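Local coordinates for protein haloacid dehalogenase-like hydrolase (Bacteroides thetaiotaomicron, PDB 2RB5) that is probably a magnesium-dependent phosphatase of the haloacid dehalogenase family, binding a tungstate-like anion beside the metal in this crystal, at residues A[4-9]-A[38-43]; A[186-191]-A[212-217]. All coordinates share one frame; numbering follows the deposited sequence.

Contact 1 of 2, residues A[4-9]-A[38-43]. With MG (magnesium ion), chain B; WO6 (trioxido(oxo)tungsten), chain C.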
loop_
_atom_site.group_PDB
_atom_site.type_symbol
_atom_site.label_atom_id
_atom_site.label_comp_id
_atom_site.label_asym_id
_atom_site.label_seq_id
_atom_site.Cartn_x
_atom_site.Cartn_y
_atom_site.Cartn_z
ATOM N N ALA A 4 15.392 7.430 6.618
ATOM C CA ALA A 4 14.407 7.031 5.632
ATOM C C ALA A 4 13.032 7.003 6.274
ATOM O O ALA A 4 12.847 6.384 7.331
ATOM C CB ALA A 4 14.694 5.658 5.090
ATOM N N LEU A 5 12.080 7.661 5.605
ATOM C CA LEU A 5 10.683 7.734 6.011
ATOM C C LEU A 5 9.860 6.937 5.018
ATOM O O LEU A 5 10.002 7.124 3.807
ATOM C CB LEU A 5 10.179 9.168 6.009
ATOM C CG LEU A 5 11.023 10.173 6.788
ATOM C CD1 LEU A 5 10.420 11.557 6.664
ATOM C CD2 LEU A 5 11.180 9.803 8.243
ATOM N N PHE A 6 8.970 6.075 5.511
ATOM C CA PHE A 6 8.105 5.258 4.674
ATOM C C PHE A 6 6.658 5.570 4.973
ATOM O O PHE A 6 6.202 5.325 6.111
ATOM C CB PHE A 6 8.352 3.751 4.938
ATOM C CG PHE A 6 9.748 3.352 4.513
ATOM C CD1 PHE A 6 10.819 3.387 5.398
ATOM C CD2 PHE A 6 9.993 2.985 3.197
ATOM C CE1 PHE A 6 12.097 3.050 4.960
ATOM C CE2 PHE A 6 11.257 2.650 2.768
ATOM C CZ PHE A 6 12.321 2.677 3.662
ATOM N N PHE A 7 5.944 6.087 3.999
ATOM C CA PHE A 7 4.572 6.528 4.185
ATOM C C PHE A 7 3.592 5.688 3.383
ATOM O O PHE A 7 3.648 5.655 2.157
ATOM C CB PHE A 7 4.381 7.966 3.714
ATOM C CG PHE A 7 5.141 8.989 4.512
ATOM C CD1 PHE A 7 6.362 9.486 4.066
ATOM C CD2 PHE A 7 4.637 9.486 5.706
ATOM C CE1 PHE A 7 7.059 10.419 4.806
ATOM C CE2 PHE A 7 5.338 10.419 6.436
ATOM C CZ PHE A 7 6.550 10.886 5.997
ATOM N N ASP A 8 2.627 5.075 4.089
ATOM C CA ASP A 8 1.396 4.647 3.428
ATOM C C ASP A 8 0.712 5.884 2.808
ATOM O O ASP A 8 0.914 7.015 3.257
ATOM C CB ASP A 8 0.524 3.974 4.467
ATOM C CG ASP A 8 -0.833 3.565 3.950
ATOM O OD1 ASP A 8 -1.843 3.979 4.552
ATOM O OD2 ASP A 8 -0.832 2.822 2.931
ATOM N N ILE A 9 -0.127 5.628 1.797
ATOM C CA ILE A 9 -0.890 6.720 1.191
ATOM C C ILE A 9 -2.246 6.881 1.867
ATOM O O ILE A 9 -2.501 7.879 2.577
ATOM C CB ILE A 9 -1.079 6.572 -0.334
ATOM C CG1 ILE A 9 0.265 6.449 -1.067
ATOM C CG2 ILE A 9 -1.869 7.751 -0.847
ATOM C CD1 ILE A 9 0.107 6.068 -2.532
ATOM N N LYS A 38 15.276 10.799 3.265
ATOM C CA LYS A 38 14.722 10.150 2.100
ATOM C C LYS A 38 13.266 9.831 2.398
ATOM O O LYS A 38 12.927 9.327 3.474
ATOM C CB LYS A 38 15.501 8.906 1.702
ATOM C CG LYS A 38 16.962 9.133 1.495
ATOM C CD LYS A 38 17.315 10.232 0.507
ATOM C CE LYS A 38 18.813 10.160 0.249
ATOM N NZ LYS A 38 19.293 11.328 -0.552
ATOM N N ILE A 39 12.415 10.116 1.423
ATOM C CA ILE A 39 10.957 10.002 1.567
ATOM C C ILE A 39 10.450 8.983 0.591
ATOM O O ILE A 39 10.571 9.149 -0.631
ATOM C CB ILE A 39 10.303 11.386 1.331
ATOM C CG1 ILE A 39 10.739 12.389 2.402
ATOM C CG2 ILE A 39 8.793 11.271 1.275
ATOM C CD1 ILE A 39 10.312 13.803 2.202
ATOM N N PHE A 40 9.842 7.922 1.110
ATOM C CA PHE A 40 9.391 6.806 0.284
ATOM C C PHE A 40 7.889 6.604 0.486
ATOM O O PHE A 40 7.353 6.729 1.593
ATOM C CB PHE A 40 10.137 5.531 0.688
ATOM C CG PHE A 40 11.617 5.666 0.487
ATOM C CD1 PHE A 40 12.476 5.748 1.570
ATOM C CD2 PHE A 40 12.141 5.747 -0.793
ATOM C CE1 PHE A 40 13.843 5.925 1.346
ATOM C CE2 PHE A 40 13.489 5.939 -1.022
ATOM C CZ PHE A 40 14.337 6.006 0.063
ATOM N N ILE A 41 7.227 6.215 -0.598
ATOM C CA ILE A 41 5.840 5.749 -0.559
ATOM C C ILE A 41 5.848 4.243 -0.344
ATOM O O ILE A 41 6.659 3.536 -0.947
ATOM C CB ILE A 41 5.155 6.143 -1.882
ATOM C CG1 ILE A 41 5.155 7.668 -2.047
ATOM C CG2 ILE A 41 3.796 5.503 -2.014
ATOM C CD1 ILE A 41 4.412 8.421 -0.970
ATOM N N ALA A 42 4.929 3.750 0.497
ATOM C CA ALA A 42 4.767 2.326 0.746
ATOM C C ALA A 42 3.293 2.024 0.718
ATOM O O ALA A 42 2.597 2.239 1.737
ATOM C CB ALA A 42 5.455 1.936 2.042
ATOM N N THR A 43 2.798 1.526 -0.407
ATOM C CA THR A 43 1.376 1.428 -0.655
ATOM C C THR A 43 0.979 0.076 -1.233
ATOM O O THR A 43 1.742 -0.592 -1.926
ATOM C CB THR A 43 0.953 2.579 -1.633
ATOM O OG1 THR A 43 -0.467 2.560 -1.824
ATOM C CG2 THR A 43 1.581 2.483 -2.994
HETATM MG MG MG B . -3.753 3.176 4.560
HETATM W W WO6 C . -2.363 2.282 1.319
HETATM O O1 WO6 C . -3.457 1.924 -0.088
HETATM O O2 WO6 C . -3.516 2.702 2.547
HETATM O O3 WO6 C . -1.574 3.529 0.514
HETATM O O4 WO6 C . -1.719 0.730 1.304
HETATM O O HOH W 1 -2.986 1.284 5.067
HETATM O O HOH W 2 -5.729 2.622 4.733
#
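Asp8, whose CA lies 3.2 Å from Ala42 O across the strand ends, splits its carboxylate between two centres, OD2 binding tungsten at 2.3 Å and OD1 binding magnesium at 2.1 Å; OD1 also has a hydrogen bond with Thr12, which would restrain the carboxylate's rotation. O2 of the tungsten group, two waters, Asp10 O and Asp211 OD1 complete the six-ligand magnesium shell. In the loops that follow the two strands, Ile9 and Thr43 share O3 of the tungsten group, which accepts from Ile9 N at 2.9 Å and from Thr43 OG1 at 2.8 Å. Thr43 presents the hydroxyl to the anion because chi1 (-176°) turns OG1 to the far side of the CA-CB bond from the backbone N, while Ile9 CD1 packs against the threonine side chain.

Behind the site, strands 4-7 and 38-42 run parallel, joined by four backbone hydrogen bonds. Leu5 N gives to Lys38 O and Leu5 O receives Phe40 N; Phe7 repeats the pattern with Phe40 O and Ala42 N. The last donor lies 51° out of the Phe7 carbonyl plane. On one sheet face Phe6 and Phe40 lie side by side, their planes nearly parallel (23°) but slid apart, with centroids 5.1 Å from each other. Phe40 CD1 sits over a face of Phe6, 3.5 Å from Phe6 CE2, and Ala4 CB meets the edge of the Phe40 ring in its plane. Helix 188-199 covers this face. On the other, Ile39 CG2 meets Phe7 CE1 at 4.0 Å, with helix 250-258 beyond. A metal-binding aspartate just past a central parallel strand, here within a DxDx(T/V) sequence pattern, is characteristic of the HAD-type Rossmann-like core.

Contact 2 of 2, residues A[186-191]-A[212-217]. With WO6 (trioxido(oxo)tungsten), chain C.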
loop_
_atom_site.group_PDB
_atom_site.type_symbol
_atom_site.label_atom_id
_atom_site.label_comp_id
_atom_site.label_asym_id
_atom_site.label_seq_id
_atom_site.Cartn_x
_atom_site.Cartn_y
_atom_site.Cartn_z
ATOM N N ASP A 186 6.017 -10.997 0.352
ATOM C CA ASP A 186 5.880 -9.652 -0.210
ATOM C C ASP A 186 4.864 -8.828 0.550
ATOM O O ASP A 186 3.649 -8.897 0.349
ATOM C CB ASP A 186 5.577 -9.744 -1.684
ATOM C CG ASP A 186 6.726 -10.353 -2.423
ATOM O OD1 ASP A 186 7.902 -10.113 -2.052
ATOM O OD2 ASP A 186 6.448 -11.089 -3.396
ATOM N N THR A 187 5.363 -8.105 1.548
ATOM C CA THR A 187 4.658 -7.141 2.360
ATOM C C THR A 187 5.466 -5.837 2.357
ATOM O O THR A 187 6.582 -5.804 1.842
ATOM C CB THR A 187 4.463 -7.577 3.829
ATOM O OG1 THR A 187 5.724 -7.502 4.458
ATOM C CG2 THR A 187 3.964 -9.025 3.865
ATOM N N LYS A 188 4.926 -4.811 2.956
ATOM C CA LYS A 188 5.694 -3.539 2.953
ATOM C C LYS A 188 7.011 -3.683 3.690
ATOM O O LYS A 188 7.932 -2.917 3.406
ATOM C CB LYS A 188 4.852 -2.415 3.524
ATOM C CG LYS A 188 3.638 -2.066 2.657
ATOM C CD LYS A 188 2.794 -0.965 3.251
ATOM C CE LYS A 188 1.509 -0.812 2.495
ATOM N NZ LYS A 188 0.738 0.391 2.920
ATOM N N GLN A 189 7.159 -4.629 4.604
ATOM C CA GLN A 189 8.457 -4.922 5.251
ATOM C C GLN A 189 9.510 -5.294 4.201
ATOM O O GLN A 189 10.662 -4.819 4.293
ATOM C CB GLN A 189 8.275 -6.023 6.278
ATOM C CG GLN A 189 9.528 -6.801 6.718
ATOM C CD GLN A 189 9.229 -7.778 7.807
ATOM O OE1 GLN A 189 8.109 -7.807 8.331
ATOM N NE2 GLN A 189 10.238 -8.544 8.203
ATOM N N LYS A 190 9.159 -6.163 3.246
ATOM C CA LYS A 190 10.055 -6.505 2.139
ATOM C C LYS A 190 10.442 -5.261 1.350
ATOM O O LYS A 190 11.579 -5.075 0.955
ATOM C CB LYS A 190 9.378 -7.557 1.231
ATOM C CG LYS A 190 10.083 -7.852 -0.060
ATOM C CD LYS A 190 11.471 -8.420 0.097
ATOM C CE LYS A 190 11.941 -9.066 -1.210
ATOM N NZ LYS A 190 13.363 -9.525 -1.152
ATOM N N GLY A 191 9.448 -4.397 1.107
ATOM C CA GLY A 191 9.723 -3.159 0.399
ATOM C C GLY A 191 10.737 -2.284 1.127
ATOM O O GLY A 191 11.643 -1.753 0.493
ATOM N N GLY A 212 -3.356 1.180 8.529
ATOM C CA GLY A 212 -4.141 -0.012 8.132
ATOM C C GLY A 212 -3.476 -1.314 8.473
ATOM O O GLY A 212 -2.287 -1.428 8.806
ATOM N N GLY A 213 -4.260 -2.405 8.330
ATOM C CA GLY A 213 -3.732 -3.722 8.614
ATOM C C GLY A 213 -2.555 -4.097 7.736
ATOM O O GLY A 213 -1.630 -4.817 8.216
ATOM N N ASN A 214 -2.508 -3.630 6.505
ATOM C CA ASN A 214 -1.382 -3.895 5.601
ATOM C C ASN A 214 -0.137 -3.075 5.919
ATOM O O ASN A 214 0.863 -3.251 5.254
ATOM C CB ASN A 214 -1.778 -3.754 4.122
ATOM C CG ASN A 214 -1.981 -2.330 3.679
ATOM O OD1 ASN A 214 -2.375 -1.460 4.489
ATOM N ND2 ASN A 214 -1.742 -2.069 2.376
ATOM N N ASP A 215 -0.214 -2.240 6.982
ATOM C CA ASP A 215 0.936 -1.504 7.483
ATOM C C ASP A 215 1.565 -2.175 8.706
ATOM O O ASP A 215 2.638 -1.754 9.128
ATOM C CB ASP A 215 0.533 -0.077 7.866
ATOM C CG ASP A 215 0.011 0.677 6.656
ATOM O OD1 ASP A 215 0.655 0.556 5.588
ATOM O OD2 ASP A 215 -1.018 1.382 6.830
ATOM N N ILE A 216 0.892 -3.148 9.311
ATOM C CA ILE A 216 1.391 -3.682 10.569
ATOM C C ILE A 216 2.800 -4.240 10.444
ATOM O O ILE A 216 3.632 -3.996 11.291
ATOM C CB ILE A 216 0.367 -4.701 11.134
ATOM C CG1 ILE A 216 -0.848 -3.969 11.708
ATOM C CG2 ILE A 216 1.052 -5.608 12.170
ATOM C CD1 ILE A 216 -2.005 -4.828 12.125
ATOM N N SER A 217 3.084 -4.965 9.347
ATOM C CA SER A 217 4.452 -5.550 9.271
ATOM C C SER A 217 5.477 -4.423 9.182
ATOM O O SER A 217 6.550 -4.581 9.763
ATOM C CB SER A 217 4.608 -6.585 8.196
ATOM O OG SER A 217 4.399 -6.039 6.909
HETATM W W WO6 C . -2.363 2.282 1.319
HETATM O O1 WO6 C . -3.457 1.924 -0.088
HETATM O O2 WO6 C . -3.516 2.702 2.547
HETATM O O3 WO6 C . -1.574 3.529 0.514
HETATM O O4 WO6 C . -1.719 0.730 1.304
HETATM O O HOH W 3 1.828 -4.932 3.163
HETATM O O HOH W 4 7.351 -7.078 10.689
#
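Lys188 and Asp215 form the charged part of the contact, a salt bridge with NZ 2.7 Å from Asp215 OD1, which it meets nearly along the C-O axis. The lysine reaches that far because its chain is extended beyond CG (chi2 179°). The other carboxylate oxygen is held from its own loop: Gly212 N donates to Asp215 OD2 at 2.9 Å, on the anti side and 21° out of the carboxylate plane, and Asp211 N, just before the segment, forms a second bond. Gripped at both oxygens, the carboxylate has little freedom to rotate.

Two donors converge on O4 of the tungsten group. Lys188 NZ lies 3.0 Å from it, and Asn214 ND2 is at the same 3.0 Å, its N-H nearly straight at 168°. The amide nitrogen also has a hydrogen bond with Asn69 OD1, a second-shell contact that orients it. A methionine in place of Lys188 would probably leave Asp215 OD1 without its positive mate and O4 of the tungsten group short of a donor.

Among the uncharged polar groups, Thr187 OG1 and Ser217 OG are hydrogen-bonded at 3.1 Å. Thr187 is also the N-cap of helix 188-199, OG1 accepting a weak bond from Gln189 N at 3.2 Å, so one hydroxyl serves both the helix start and the neighbouring segment. Water mediates twice: one molecule accepts from Lys188 N and donates to Asn214 O, another donates to Gln189 OE1 and Ser217 O.

Van der Waals contact comes mainly from Lys188, whose CD and CE lie against Asn214 and Asp215, CE 3.5 Å from Asn214 ND2; Gln189 OE1 adds a smaller touch, 3.7 Å from Ser217 CB. The chemistry implies a pocket made for an anion: the lysine ammonium, also hydrogen-bonded to Ala42 O and close to Asp8 OD2, sits among the Asp215 carboxylate, that carbonyl and the bound oxyanion, consistent with recognition of a phosphate group.

In the fold
From the N terminus, strand 4-7 passes through helix 23-34 to strand 38-42, and contact 1 closes this beta-alpha-beta unit at the middle of the large mixed sheet. The chain then adds strands 64-67, 72-75 and 78-82 on one side of the sheet, and makes a separate three-stranded antiparallel sheet, before returning at helix 188-199. Contact 2 closes the next loop, which contains most of that helix and strand 206-210, the other sheet neighbour of strand 4-7. The two loops are in series, neither nested nor crossed. They meet chiefly at Lys188, whose NZ lies 2.9 Å from Ala42 O, a probable hydrogen bond, and close to Asp8 OD2; both contacts touch the same tungsten group.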